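Long-range contacts in ditrans,polycis-undecaprenyl-diphosphate synthase ((2E,6E)-farnesyl-diphosphate specific) (Acinetobacter baumannii, PDB 6ACS), which probably catalyses the sequential condensation of eight isopentenyl diphosphates with farnesyl diphosphate to make undecaprenyl diphosphate, precursor of the lipid carrier for bacterial cell-wall polysaccharides: residues 204-208 with 227-231; 178-182 with 240-244; 11-17 with 54-60; 102-108 with 134-138. All coordinates share one frame. Residue numbers count along the deposited sequence, not the author numbering.

Contact 3 pairs inner strands 12-17 and 56-61 of the parallel sheet, its centre about 5 Å from the chain's. Contact 4 lies where strands 97-102 and 129-134 run out, touching contact 3 through Val59 O and Ala134 N (3.0 Å). Contact 1, at the other edge strand, 205-208, has its centre about 28 Å from contact 4's. Contact 2 pins helix 239-252 to the loop before strand 183-186, meeting contact 1 through Glu205 N and Asp182 O and contact 3 through Asp182 OD2 and Gln11 N. In sequence, contacts 3 and 4 close before contact 2 opens; contact 1 nests inside it. Together they tie the sheet's centre to both edges, with Glu205, predicted Mg(2+) ligand, at the dimer side.

Contact 1 (204-208 with 227-231); sequences AELYF and VFSGR. With IPA (isopropyl alcohol), chain G.
This contact sits at the dimer-facing edge of the sheet and holds Glu205, predicted to bind Mg(2+). Strand 205-208, extended throughout, faces one stretch of helix 218-235, residues 227-231; the two short axes come within 9.8 Å and their N-to-C directions differ by 142°. The CA atoms of Glu205 and Phe228 are 7.1 Å apart. Arg231 does most of the joining. With chi1 m and the remaining chain extended, it reaches across so that NH1 donates to Leu206 O (2.9 Å, near the guanidinium plane) and forms a salt bridge to Glu205 OE1 at 3.5 Å. Its NH2 donates to a water, 2.9 Å away, that also accepts from Phe208 N at 3.1 Å. A helix lies here against the outermost strand of the chain's parallel sheet, and the second subunit meets the same edge: Arg192 of that subunit is the stronger partner of Glu205, through OE2, while its Phe191 makes a cation-pi contact with Arg231. Glu205, folded as mm, lays CG 4.0 Å from Phe228 CD1. Tyr207, chi1 t, puts CE1 4.1 Å from Val227 CG2, and its OH accepts from O2 of an isopropyl alcohol at 3.1 Å. That molecule, probably from the crystallisation liquor, also rests C1 3.7 Å from Val227 CG2 and hydrogen-bonds to His223.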
loop_
_atom_site.group_PDB
_atom_site.type_symbol
_atom_site.label_atom_id
_atom_site.label_comp_id
_atom_site.label_asym_id
_atom_site.label_seq_id
_atom_site.Cartn_x
_atom_site.Cartn_y
_atom_site.Cartn_z
ATOM N N ALA B 204 -5.812 -4.504 1.992
ATOM C CA ALA B 204 -5.521 -5.871 2.423
ATOM C C ALA B 204 -5.212 -5.941 3.914
ATOM O O ALA B 204 -4.529 -5.067 4.469
ATOM C CB ALA B 204 -4.323 -6.441 1.656
ATOM N N GLU B 205 -5.711 -6.994 4.566
ATOM C CA GLU B 205 -5.160 -7.360 5.867
ATOM C C GLU B 205 -3.742 -7.857 5.666
ATOM O O GLU B 205 -3.480 -8.650 4.766
ATOM C CB GLU B 205 -5.977 -8.474 6.522
ATOM C CG GLU B 205 -7.369 -8.022 6.959
ATOM C CD GLU B 205 -7.288 -7.128 8.195
ATOM O OE1 GLU B 205 -6.214 -7.096 8.847
ATOM O OE2 GLU B 205 -8.298 -6.479 8.527
ATOM N N LEU B 206 -2.840 -7.433 6.538
ATOM C CA LEU B 206 -1.424 -7.750 6.413
ATOM C C LEU B 206 -1.065 -8.739 7.513
ATOM O O LEU B 206 -1.329 -8.481 8.688
ATOM C CB LEU B 206 -0.578 -6.483 6.522
ATOM C CG LEU B 206 -0.995 -5.396 5.522
ATOM C CD1 LEU B 206 -0.123 -4.181 5.710
ATOM C CD2 LEU B 206 -0.906 -5.912 4.060
ATOM N N TYR B 207 -0.497 -9.876 7.127
ATOM C CA TYR B 207 -0.165 -10.942 8.061
ATOM C C TYR B 207 1.334 -11.182 7.994
ATOM O O TYR B 207 1.850 -11.563 6.940
ATOM C CB TYR B 207 -0.943 -12.209 7.717
ATOM C CG TYR B 207 -0.636 -13.367 8.635
ATOM C CD1 TYR B 207 -1.337 -13.526 9.825
ATOM C CD2 TYR B 207 0.336 -14.309 8.306
ATOM C CE1 TYR B 207 -1.079 -14.587 10.658
ATOM C CE2 TYR B 207 0.600 -15.379 9.139
ATOM C CZ TYR B 207 -0.109 -15.502 10.316
ATOM O OH TYR B 207 0.139 -16.556 11.161
ATOM N N PHE B 208 2.028 -10.946 9.103
ATOM C CA PHE B 208 3.476 -11.098 9.161
ATOM C C PHE B 208 3.834 -12.306 10.019
ATOM O O PHE B 208 3.231 -12.521 11.074
ATOM C CB PHE B 208 4.108 -9.832 9.732
ATOM C CG PHE B 208 3.862 -8.609 8.881
ATOM C CD1 PHE B 208 4.601 -8.399 7.741
ATOM C CD2 PHE B 208 2.849 -7.715 9.200
ATOM C CE1 PHE B 208 4.370 -7.275 6.927
ATOM C CE2 PHE B 208 2.611 -6.596 8.392
ATOM C CZ PHE B 208 3.368 -6.382 7.268
ATOM N N VAL B 227 -6.791 -16.385 11.196
ATOM C CA VAL B 227 -6.556 -15.041 11.729
ATOM C C VAL B 227 -7.283 -14.007 10.877
ATOM O O VAL B 227 -7.932 -13.091 11.399
ATOM C CB VAL B 227 -5.045 -14.757 11.811
ATOM C CG1 VAL B 227 -4.784 -13.279 12.161
ATOM C CG2 VAL B 227 -4.398 -15.662 12.866
ATOM N N PHE B 228 -7.174 -14.139 9.553
ATOM C CA PHE B 228 -7.878 -13.248 8.637
ATOM C C PHE B 228 -9.374 -13.232 8.915
ATOM O O PHE B 228 -10.006 -12.168 8.947
ATOM C CB PHE B 228 -7.630 -13.684 7.193
ATOM C CG PHE B 228 -8.504 -12.975 6.199
ATOM C CD1 PHE B 228 -8.153 -11.718 5.731
ATOM C CD2 PHE B 228 -9.690 -13.554 5.747
ATOM C CE1 PHE B 228 -8.960 -11.055 4.811
ATOM C CE2 PHE B 228 -10.509 -12.894 4.841
ATOM C CZ PHE B 228 -10.135 -11.631 4.366
ATOM N N SER B 229 -9.967 -14.411 9.101
ATOM C CA SER B 229 -11.405 -14.439 9.358
ATOM C C SER B 229 -11.754 -13.681 10.636
ATOM O O SER B 229 -12.713 -12.888 10.661
ATOM C CB SER B 229 -11.904 -15.882 9.439
ATOM O OG SER B 229 -13.305 -15.903 9.660
ATOM N N GLY B 230 -10.986 -13.906 11.707
ATOM C CA GLY B 230 -11.260 -13.183 12.946
ATOM C C GLY B 230 -11.107 -11.674 12.797
ATOM O O GLY B 230 -11.871 -10.889 13.374
ATOM N N ARG B 231 -10.113 -11.241 12.020
ATOM C CA ARG B 231 -9.945 -9.803 11.833
ATOM C C ARG B 231 -11.089 -9.209 11.027
ATOM O O ARG B 231 -11.505 -8.073 11.275
ATOM C CB ARG B 231 -8.624 -9.508 11.144
ATOM C CG ARG B 231 -7.422 -9.801 12.021
ATOM C CD ARG B 231 -6.208 -9.540 11.186
ATOM N NE ARG B 231 -4.956 -9.907 11.821
ATOM C CZ ARG B 231 -3.801 -9.851 11.174
ATOM N NH1 ARG B 231 -3.790 -9.446 9.899
ATOM N NH2 ARG B 231 -2.684 -10.202 11.782
HETATM C C1 IPA G . -1.774 -13.849 14.642
HETATM C C2 IPA G . -0.263 -13.911 14.463
HETATM C C3 IPA G . 0.195 -12.768 13.562
HETATM O O2 IPA G . 0.082 -15.154 13.892
HETATM O O HOH W 1 0.231 -10.314 11.515
#

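Contact 2 (178-182 with 240-244); sequences LPAVD and EQIQQ
Residues 178-182 form an extended loop, with psi near 150° at Pro179 and Ala180, that turns at Asp182 (phi/psi -94/-34) just before strand 183-186. Against it lies a turn of helix 239-252, residues 240-244, where Gln244 N bonds to Glu240 O at 2.8 Å. Nearest CA pairs are Ala180-Glu240 (7.7 Å), Pro179-Gln244 (7.9 Å) and Asp182-Gln241 (8.1 Å). Two direct hydrogen bonds cross the gap. Gln241, chi1 m and chi2 t, brings NE2 to a short 2.5 Å from Asp182 OD1, and Ala180 N donates to Glu240 OE2 at 2.9 Å. That oxygen and Gln244 NE2 are modelled too close together, and Gln244 is poorly ordered, so both places are uncertain; in this model Gln244 NE2 lies 3.3 Å from Pro179 CB. One water gathers these groups: it lies 2.8 Å from Ala180 O, 2.6 Å from Asp182 OD1 and, with the same caution, 3.0 Å from Gln244 NE2. A second water lies 2.9 Å from Asp182 O and accepts a weak bond from Gln241 NE2 (3.1 Å). Other ends are satisfied nearby: Asp182 OD2 accepts from Gln11 N, Gln241 OE1 from Thr238 N, and Pro179 O pairs with His12 ND1. This seam fastens the last modelled helix, 239-252, to the loop entering strand 183-186 of the central parallel sheet, the Gln241 side chain coming within about 6 Å of that of Glu205, the predicted Mg(2+) ligand.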
loop_
_atom_site.group_PDB
_atom_site.type_symbol
_atom_site.label_atom_id
_atom_site.label_comp_id
_atom_site.label_asym_id
_atom_site.label_seq_id
_atom_site.Cartn_x
_atom_site.Cartn_y
_atom_site.Cartn_z
ATOM N N LEU B 178 -9.152 -8.882 -11.528
ATOM C CA LEU B 178 -9.290 -9.789 -10.399
ATOM C C LEU B 178 -9.735 -9.009 -9.171
ATOM O O LEU B 178 -9.605 -7.779 -9.129
ATOM C CB LEU B 178 -7.962 -10.503 -10.111
ATOM C CG LEU B 178 -7.410 -11.385 -11.234
ATOM C CD1 LEU B 178 -6.057 -11.964 -10.826
ATOM C CD2 LEU B 178 -8.387 -12.511 -11.587
ATOM N N PRO B 179 -10.276 -9.680 -8.151
ATOM C CA PRO B 179 -10.620 -8.968 -6.909
ATOM C C PRO B 179 -9.393 -8.297 -6.316
ATOM O O PRO B 179 -8.269 -8.756 -6.511
ATOM C CB PRO B 179 -11.128 -10.086 -5.985
ATOM C CG PRO B 179 -11.523 -11.198 -6.893
ATOM C CD PRO B 179 -10.581 -11.117 -8.069
ATOM N N ALA B 180 -9.615 -7.209 -5.568
ATOM C CA ALA B 180 -8.508 -6.584 -4.852
ATOM C C ALA B 180 -7.964 -7.565 -3.826
ATOM O O ALA B 180 -8.679 -8.445 -3.360
ATOM C CB ALA B 180 -8.938 -5.292 -4.155
ATOM N N VAL B 181 -6.688 -7.409 -3.491
ATOM C CA VAL B 181 -6.046 -8.297 -2.520
ATOM C C VAL B 181 -6.689 -8.094 -1.154
ATOM O O VAL B 181 -6.759 -6.969 -0.640
ATOM C CB VAL B 181 -4.529 -8.049 -2.459
ATOM C CG1 VAL B 181 -3.881 -8.900 -1.327
ATOM C CG2 VAL B 181 -3.876 -8.369 -3.809
ATOM N N ASP B 182 -7.185 -9.187 -0.571
ATOM C CA ASP B 182 -7.810 -9.176 0.749
ATOM C C ASP B 182 -6.837 -9.514 1.852
ATOM O O ASP B 182 -7.001 -9.048 2.999
ATOM C CB ASP B 182 -8.928 -10.217 0.826
ATOM C CG ASP B 182 -10.044 -9.934 -0.099
ATOM O OD1 ASP B 182 -10.511 -8.776 -0.148
ATOM O OD2 ASP B 182 -10.464 -10.878 -0.776
ATOM N N GLU B 240 -15.287 -3.029 -1.122
ATOM C CA GLU B 240 -15.238 -3.853 -2.319
ATOM C C GLU B 240 -15.580 -5.301 -1.999
ATOM O O GLU B 240 -16.208 -5.985 -2.812
ATOM C CB GLU B 240 -13.870 -3.779 -2.985
ATOM C CG GLU B 240 -13.846 -4.609 -4.254
ATOM C CD GLU B 240 -12.462 -4.845 -4.787
ATOM O OE1 GLU B 240 -11.638 -3.908 -4.703
ATOM O OE2 GLU B 240 -12.209 -5.966 -5.295
ATOM N N GLN B 241 -15.163 -5.793 -0.829
ATOM C CA GLN B 241 -15.548 -7.144 -0.434
ATOM C C GLN B 241 -17.061 -7.273 -0.324
ATOM O O GLN B 241 -17.644 -8.270 -0.773
ATOM C CB GLN B 241 -14.892 -7.513 0.895
ATOM C CG GLN B 241 -13.452 -7.940 0.780
ATOM C CD GLN B 241 -12.758 -7.961 2.132
ATOM O OE1 GLN B 241 -13.353 -7.605 3.146
ATOM N NE2 GLN B 241 -11.492 -8.361 2.147
ATOM N N ILE B 242 -17.713 -6.279 0.277
ATOM C CA ILE B 242 -19.162 -6.335 0.447
ATOM C C ILE B 242 -19.852 -6.350 -0.913
ATOM O O ILE B 242 -20.801 -7.119 -1.140
ATOM C CB ILE B 242 -19.633 -5.160 1.326
ATOM C CG1 ILE B 242 -19.106 -5.334 2.759
ATOM C CG2 ILE B 242 -21.151 -5.042 1.299
ATOM C CD1 ILE B 242 -19.234 -4.103 3.624
ATOM N N GLN B 243 -19.359 -5.537 -1.855
ATOM C CA GLN B 243 -19.966 -5.529 -3.185
ATOM C C GLN B 243 -19.675 -6.822 -3.949
ATOM O O GLN B 243 -20.538 -7.324 -4.683
ATOM C CB GLN B 243 -19.495 -4.308 -3.973
ATOM C CG GLN B 243 -19.886 -2.969 -3.341
ATOM C CD GLN B 243 -21.351 -2.910 -2.895
ATOM O OE1 GLN B 243 -21.657 -2.402 -1.812
ATOM N NE2 GLN B 243 -22.260 -3.414 -3.731
ATOM N N GLN B 244 -18.469 -7.376 -3.791
ATOM C CA GLN B 244 -18.149 -8.665 -4.397
ATOM C C GLN B 244 -19.086 -9.750 -3.899
ATOM O O GLN B 244 -19.535 -10.600 -4.675
ATOM C CB GLN B 244 -16.707 -9.062 -4.086
ATOM C CG GLN B 244 -15.642 -8.300 -4.831
ATOM C CD GLN B 244 -14.279 -8.475 -4.193
ATOM O OE1 GLN B 244 -14.137 -9.163 -3.180
ATOM N NE2 GLN B 244 -13.269 -7.848 -4.779
HETATM O O HOH W 2 -11.325 -8.327 -2.565
HETATM O O HOH W 3 -9.117 -7.091 3.617
#

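Contact 3 (11-17 with 54-60); sequences QHVAIIM and VRALTVF
Apolar side chains form the centre of this beta-alpha-beta unit, strand 12-17, helix 42-52 and strand 56-61, whose strands are parallel neighbours in the central sheet. On the face carrying Val13, Ile15, Leu57 and Val59, Leu57 CD1 lies 3.9 Å from both Val13 CG1 and Ile15 CD1, and Ile15 CB is 4.3 Å from Val59 CG1. Met17, its CA-CB bond sideways, brings CE to 3.9 Å from Val59 CG2. The crossover helix 42-52 covers this face, with Ile45 and Val46 against Ile15 and Leu57. On the other face Ile16 CG1 lies 4.3 Å from Phe60 CD2, at the ring edge, and Phe60 also stacks on Phe196. The strand axes come within 4.7 Å at 14°, in the register His12-Ala56, Val13-Leu57, Ala14-Thr58, Ile15-Val59 and Ile16-Phe60. Val13 N to Ala56 O, Thr58 N to Val13 O, Ile15 N to Thr58 O, Phe60 N to Ile15 O and Met17 N to Phe60 O are hydrogen bonds of 2.9 Å each. Beyond Met17 follows Asp18, the predicted active-site and Mg(2+) residue. At the N-terminal end, Gln11 O accepts from Arg55 N at 2.9 Å and weakly from Ala56 N at 3.1 Å. His12, chi1 t, takes Ala56 CB over its ring face, 3.6 Å from the centroid, and hydrogen-bonds through NE2 to Thr58 OG1 at 2.7 Å.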
loop_
_atom_site.group_PDB
_atom_site.type_symbol
_atom_site.label_atom_id
_atom_site.label_comp_id
_atom_site.label_asym_id
_atom_site.label_seq_id
_atom_site.Cartn_x
_atom_site.Cartn_y
_atom_site.Cartn_z
ATOM N N GLN B 11 -10.864 -13.445 -0.989
ATOM C CA GLN B 11 -11.014 -13.685 -2.423
ATOM C C GLN B 11 -9.670 -13.725 -3.132
ATOM O O GLN B 11 -9.523 -14.385 -4.168
ATOM C CB GLN B 11 -11.861 -12.586 -3.076
ATOM C CG GLN B 11 -13.106 -12.195 -2.305
ATOM C CD GLN B 11 -14.358 -12.221 -3.160
ATOM O OE1 GLN B 11 -15.474 -12.312 -2.637
ATOM N NE2 GLN B 11 -14.186 -12.149 -4.475
ATOM N N HIS B 12 -8.699 -12.993 -2.608
ATOM C CA HIS B 12 -7.404 -12.845 -3.255
ATOM C C HIS B 12 -6.345 -12.775 -2.160
ATOM O O HIS B 12 -6.364 -11.884 -1.295
ATOM C CB HIS B 12 -7.410 -11.601 -4.148
ATOM C CG HIS B 12 -6.180 -11.421 -4.988
ATOM N ND1 HIS B 12 -6.102 -10.442 -5.955
ATOM C CD2 HIS B 12 -4.982 -12.061 -5.003
ATOM C CE1 HIS B 12 -4.912 -10.487 -6.535
ATOM N NE2 HIS B 12 -4.211 -11.452 -5.970
ATOM N N VAL B 13 -5.454 -13.765 -2.179
ATOM C CA VAL B 13 -4.336 -13.866 -1.249
ATOM C C VAL B 13 -3.063 -13.536 -2.003
ATOM O O VAL B 13 -2.851 -14.017 -3.123
ATOM C CB VAL B 13 -4.233 -15.278 -0.644
ATOM C CG1 VAL B 13 -2.992 -15.366 0.256
ATOM C CG2 VAL B 13 -5.493 -15.596 0.123
ATOM N N ALA B 14 -2.205 -12.729 -1.386
ATOM C CA ALA B 14 -0.894 -12.429 -1.940
ATOM C C ALA B 14 0.154 -12.864 -0.936
ATOM O O ALA B 14 -0.061 -12.752 0.266
ATOM C CB ALA B 14 -0.736 -10.938 -2.246
ATOM N N ILE B 15 1.299 -13.349 -1.422
ATOM C CA ILE B 15 2.360 -13.828 -0.536
ATOM C C ILE B 15 3.710 -13.276 -0.976
ATOM O O ILE B 15 4.108 -13.433 -2.138
ATOM C CB ILE B 15 2.431 -15.367 -0.494
ATOM C CG1 ILE B 15 1.059 -15.958 -0.177
ATOM C CG2 ILE B 15 3.460 -15.805 0.557
ATOM C CD1 ILE B 15 1.063 -17.498 -0.098
ATOM N N ILE B 16 4.424 -12.663 -0.035
ATOM C CA ILE B 16 5.835 -12.326 -0.193
ATOM C C ILE B 16 6.616 -13.468 0.430
ATOM O O ILE B 16 6.608 -13.638 1.655
ATOM C CB ILE B 16 6.169 -10.998 0.484
ATOM C CG1 ILE B 16 5.360 -9.876 -0.163
ATOM C CG2 ILE B 16 7.667 -10.701 0.390
ATOM C CD1 ILE B 16 5.554 -8.554 0.574
ATOM N N MET B 17 7.251 -14.262 -0.424
ATOM C CA MET B 17 7.968 -15.469 -0.030
ATOM C C MET B 17 9.390 -15.036 0.295
ATOM O O MET B 17 10.197 -14.793 -0.607
ATOM C CB MET B 17 7.926 -16.488 -1.165
ATOM C CG MET B 17 6.515 -16.806 -1.667
ATOM S SD MET B 17 6.480 -17.929 -3.097
ATOM C CE MET B 17 7.180 -16.896 -4.381
ATOM N N VAL B 54 -10.733 -19.715 -2.870
ATOM C CA VAL B 54 -10.000 -18.479 -3.139
ATOM C C VAL B 54 -9.944 -18.264 -4.644
ATOM O O VAL B 54 -9.636 -19.187 -5.403
ATOM C CB VAL B 54 -8.590 -18.565 -2.535
ATOM C CG1 VAL B 54 -7.758 -17.319 -2.897
ATOM C CG2 VAL B 54 -8.650 -18.745 -1.033
ATOM N N ARG B 55 -10.251 -17.046 -5.090
ATOM C CA ARG B 55 -10.309 -16.785 -6.525
ATOM C C ARG B 55 -8.954 -16.451 -7.138
ATOM O O ARG B 55 -8.765 -16.642 -8.348
ATOM C CB ARG B 55 -11.272 -15.636 -6.817
ATOM C CG ARG B 55 -12.705 -15.960 -6.440
ATOM C CD ARG B 55 -13.649 -14.861 -6.870
ATOM N NE ARG B 55 -15.022 -15.348 -6.985
ATOM C CZ ARG B 55 -15.526 -15.919 -8.077
ATOM N NH1 ARG B 55 -14.769 -16.086 -9.156
ATOM N NH2 ARG B 55 -16.790 -16.328 -8.089
ATOM N N ALA B 56 -8.016 -15.929 -6.345
ATOM C CA ALA B 56 -6.733 -15.498 -6.877
ATOM C C ALA B 56 -5.659 -15.641 -5.810
ATOM O O ALA B 56 -5.886 -15.320 -4.644
ATOM C CB ALA B 56 -6.780 -14.042 -7.355
ATOM N N LEU B 57 -4.499 -16.126 -6.225
ATOM C CA LEU B 57 -3.307 -16.216 -5.386
ATOM C C LEU B 57 -2.158 -15.615 -6.172
ATOM O O LEU B 57 -1.892 -16.050 -7.297
ATOM C CB LEU B 57 -2.999 -17.673 -5.020
ATOM C CG LEU B 57 -1.668 -17.918 -4.319
ATOM C CD1 LEU B 57 -1.658 -17.235 -2.941
ATOM C CD2 LEU B 57 -1.435 -19.420 -4.209
ATOM N N THR B 58 -1.494 -14.612 -5.599
ATOM C CA THR B 58 -0.414 -13.894 -6.278
ATOM C C THR B 58 0.841 -13.943 -5.412
ATOM O O THR B 58 0.789 -13.566 -4.236
ATOM C CB THR B 58 -0.830 -12.435 -6.549
ATOM O OG1 THR B 58 -2.041 -12.423 -7.330
ATOM C CG2 THR B 58 0.287 -11.662 -7.265
ATOM N N VAL B 59 1.964 -14.394 -5.978
ATOM C CA VAL B 59 3.158 -14.647 -5.173
ATOM C C VAL B 59 4.370 -13.912 -5.738
ATOM O O VAL B 59 4.496 -13.695 -6.950
ATOM C CB VAL B 59 3.439 -16.163 -5.040
ATOM C CG1 VAL B 59 2.215 -16.869 -4.479
ATOM C CG2 VAL B 59 3.861 -16.741 -6.358
ATOM N N PHE B 60 5.280 -13.558 -4.827
ATOM C CA PHE B 60 6.438 -12.696 -5.072
ATOM C C PHE B 60 7.641 -13.316 -4.372
ATOM O O PHE B 60 7.664 -13.384 -3.137
ATOM C CB PHE B 60 6.174 -11.318 -4.477
ATOM C CG PHE B 60 7.235 -10.286 -4.752
ATOM C CD1 PHE B 60 7.961 -10.306 -5.922
ATOM C CD2 PHE B 60 7.483 -9.280 -3.823
ATOM C CE1 PHE B 60 8.918 -9.329 -6.173
ATOM C CE2 PHE B 60 8.440 -8.300 -4.064
ATOM C CZ PHE B 60 9.155 -8.326 -5.240
#

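Contact 4 (102-108 with 134-138); sequences IGDRSRL and AVSYG
Two backbone hydrogen bonds join these loops: Val135 N donates to Ile102 O at 2.8 Å, and Asp104 N to Ser136 O at 3.0 Å. Between them Gly103 (phi/psi 126/178) brings CA to 3.3 Å from Val135 O, where a CB would clash; Ser136 adopts a left-handed conformation (50/45). A water donates to Val135 O at 2.7 Å. Asp104 OD1 accepts from Ser106 N (2.9 Å), an Asx turn, and from Ser106 OG (2.7 Å), leading into the type I turn 105-108. Outward, Ile102, chi1 p, sets CD1 over the Tyr137 ring, 4.1 Å from its centroid, and CG1 3.7 Å from Ala134 CB. Leu108 CD1 meets Val135 CG1 at 4.3 Å. Both loops leave C-terminal ends of parallel strands in the alpha/beta sheet; Ser136 N and Tyr137 N hold a glycerol, probably from the crystallisation liquor. Ile102 and Ala134, CA atoms 4.8 Å apart, bridge strands 97-102 and 129-134 in parallel; helices 110-123 and 139-155 follow, Met116 of the former against Leu108 and Val135.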
loop_
_atom_site.group_PDB
_atom_site.type_symbol
_atom_site.label_atom_id
_atom_site.label_comp_id
_atom_site.label_asym_id
_atom_site.label_seq_id
_atom_site.Cartn_x
_atom_site.Cartn_y
_atom_site.Cartn_z
ATOM N N ILE B 102 3.010 -11.225 -13.831
ATOM C CA ILE B 102 3.036 -9.764 -13.819
ATOM C C ILE B 102 4.471 -9.305 -13.629
ATOM O O ILE B 102 5.309 -10.023 -13.070
ATOM C CB ILE B 102 2.139 -9.141 -12.733
ATOM C CG1 ILE B 102 2.551 -9.678 -11.363
ATOM C CG2 ILE B 102 0.653 -9.413 -13.047
ATOM C CD1 ILE B 102 1.712 -9.110 -10.205
ATOM N N GLY B 103 4.754 -8.103 -14.118
ATOM C CA GLY B 103 6.083 -7.539 -14.054
ATOM C C GLY B 103 6.571 -7.100 -15.415
ATOM O O GLY B 103 5.901 -7.256 -16.436
ATOM N N ASP B 104 7.766 -6.528 -15.408
ATOM C CA ASP B 104 8.405 -6.003 -16.604
ATOM C C ASP B 104 8.937 -7.164 -17.424
ATOM O O ASP B 104 9.722 -7.975 -16.921
ATOM C CB ASP B 104 9.521 -5.056 -16.178
ATOM C CG ASP B 104 10.160 -4.303 -17.333
ATOM O OD1 ASP B 104 9.862 -4.544 -18.526
ATOM O OD2 ASP B 104 10.991 -3.431 -17.006
ATOM N N ARG B 105 8.506 -7.260 -18.673
ATOM C CA ARG B 105 9.003 -8.333 -19.521
ATOM C C ARG B 105 10.058 -7.848 -20.492
ATOM O O ARG B 105 10.688 -8.677 -21.157
ATOM C CB ARG B 105 7.850 -8.994 -20.294
ATOM C CG ARG B 105 6.774 -9.581 -19.383
ATOM C CD ARG B 105 5.742 -10.417 -20.141
ATOM N NE ARG B 105 4.647 -10.825 -19.253
ATOM C CZ ARG B 105 3.626 -11.599 -19.621
ATOM N NH1 ARG B 105 3.551 -12.060 -20.867
ATOM N NH2 ARG B 105 2.685 -11.921 -18.745
ATOM N N SER B 106 10.304 -6.539 -20.543
ATOM C CA SER B 106 11.134 -5.987 -21.609
ATOM C C SER B 106 12.591 -6.417 -21.505
ATOM O O SER B 106 13.299 -6.399 -22.519
ATOM C CB SER B 106 11.022 -4.461 -21.626
ATOM O OG SER B 106 11.591 -3.881 -20.464
ATOM N N ARG B 107 13.064 -6.805 -20.324
ATOM C CA ARG B 107 14.449 -7.229 -20.165
ATOM C C ARG B 107 14.590 -8.712 -19.837
ATOM O O ARG B 107 15.679 -9.151 -19.454
ATOM C CB ARG B 107 15.157 -6.358 -19.125
ATOM C CG ARG B 107 15.245 -4.889 -19.555
ATOM C CD ARG B 107 16.099 -4.048 -18.620
ATOM N NE ARG B 107 15.720 -4.205 -17.219
ATOM C CZ ARG B 107 14.766 -3.498 -16.619
ATOM N NH1 ARG B 107 14.092 -2.575 -17.296
ATOM N NH2 ARG B 107 14.487 -3.711 -15.339
ATOM N N LEU B 108 13.521 -9.504 -19.998
ATOM C CA LEU B 108 13.623 -10.930 -19.731
ATOM C C LEU B 108 14.155 -11.671 -20.955
ATOM O O LEU B 108 13.957 -11.226 -22.091
ATOM C CB LEU B 108 12.264 -11.501 -19.360
ATOM C CG LEU B 108 11.616 -10.978 -18.089
ATOM C CD1 LEU B 108 10.298 -11.706 -17.878
ATOM C CD2 LEU B 108 12.560 -11.206 -16.918
ATOM N N ALA B 134 4.760 -13.076 -9.893
ATOM C CA ALA B 134 5.341 -11.761 -10.134
ATOM C C ALA B 134 6.818 -11.951 -10.445
ATOM O O ALA B 134 7.566 -12.478 -9.616
ATOM C CB ALA B 134 5.125 -10.849 -8.923
ATOM N N VAL B 135 7.229 -11.555 -11.648
ATOM C CA VAL B 135 8.597 -11.729 -12.126
ATOM C C VAL B 135 9.097 -10.372 -12.592
ATOM O O VAL B 135 8.442 -9.721 -13.413
ATOM C CB VAL B 135 8.668 -12.747 -13.282
ATOM C CG1 VAL B 135 10.111 -12.916 -13.770
ATOM C CG2 VAL B 135 8.035 -14.091 -12.878
ATOM N N SER B 136 10.259 -9.952 -12.082
ATOM C CA SER B 136 10.785 -8.614 -12.371
ATOM C C SER B 136 9.711 -7.565 -12.127
ATOM O O SER B 136 9.496 -6.655 -12.940
ATOM C CB SER B 136 11.325 -8.507 -13.802
ATOM O OG SER B 136 12.471 -9.322 -13.965
ATOM N N TYR B 137 9.021 -7.717 -11.000
ATOM C CA TYR B 137 7.871 -6.906 -10.640
ATOM C C TYR B 137 8.214 -5.981 -9.476
ATOM O O TYR B 137 8.944 -6.367 -8.560
ATOM C CB TYR B 137 6.683 -7.805 -10.245
ATOM C CG TYR B 137 5.514 -6.982 -9.790
ATOM C CD1 TYR B 137 4.588 -6.516 -10.705
ATOM C CD2 TYR B 137 5.354 -6.646 -8.446
ATOM C CE1 TYR B 137 3.528 -5.716 -10.310
ATOM C CE2 TYR B 137 4.303 -5.843 -8.031
ATOM C CZ TYR B 137 3.398 -5.372 -8.968
ATOM O OH TYR B 137 2.359 -4.582 -8.558
ATOM N N GLY B 138 7.648 -4.781 -9.495
ATOM C CA GLY B 138 7.579 -3.944 -8.304
ATOM C C GLY B 138 6.306 -3.128 -8.352
ATOM O O GLY B 138 5.813 -2.796 -9.431
HETATM O O HOH W 4 7.616 -10.279 -15.960
#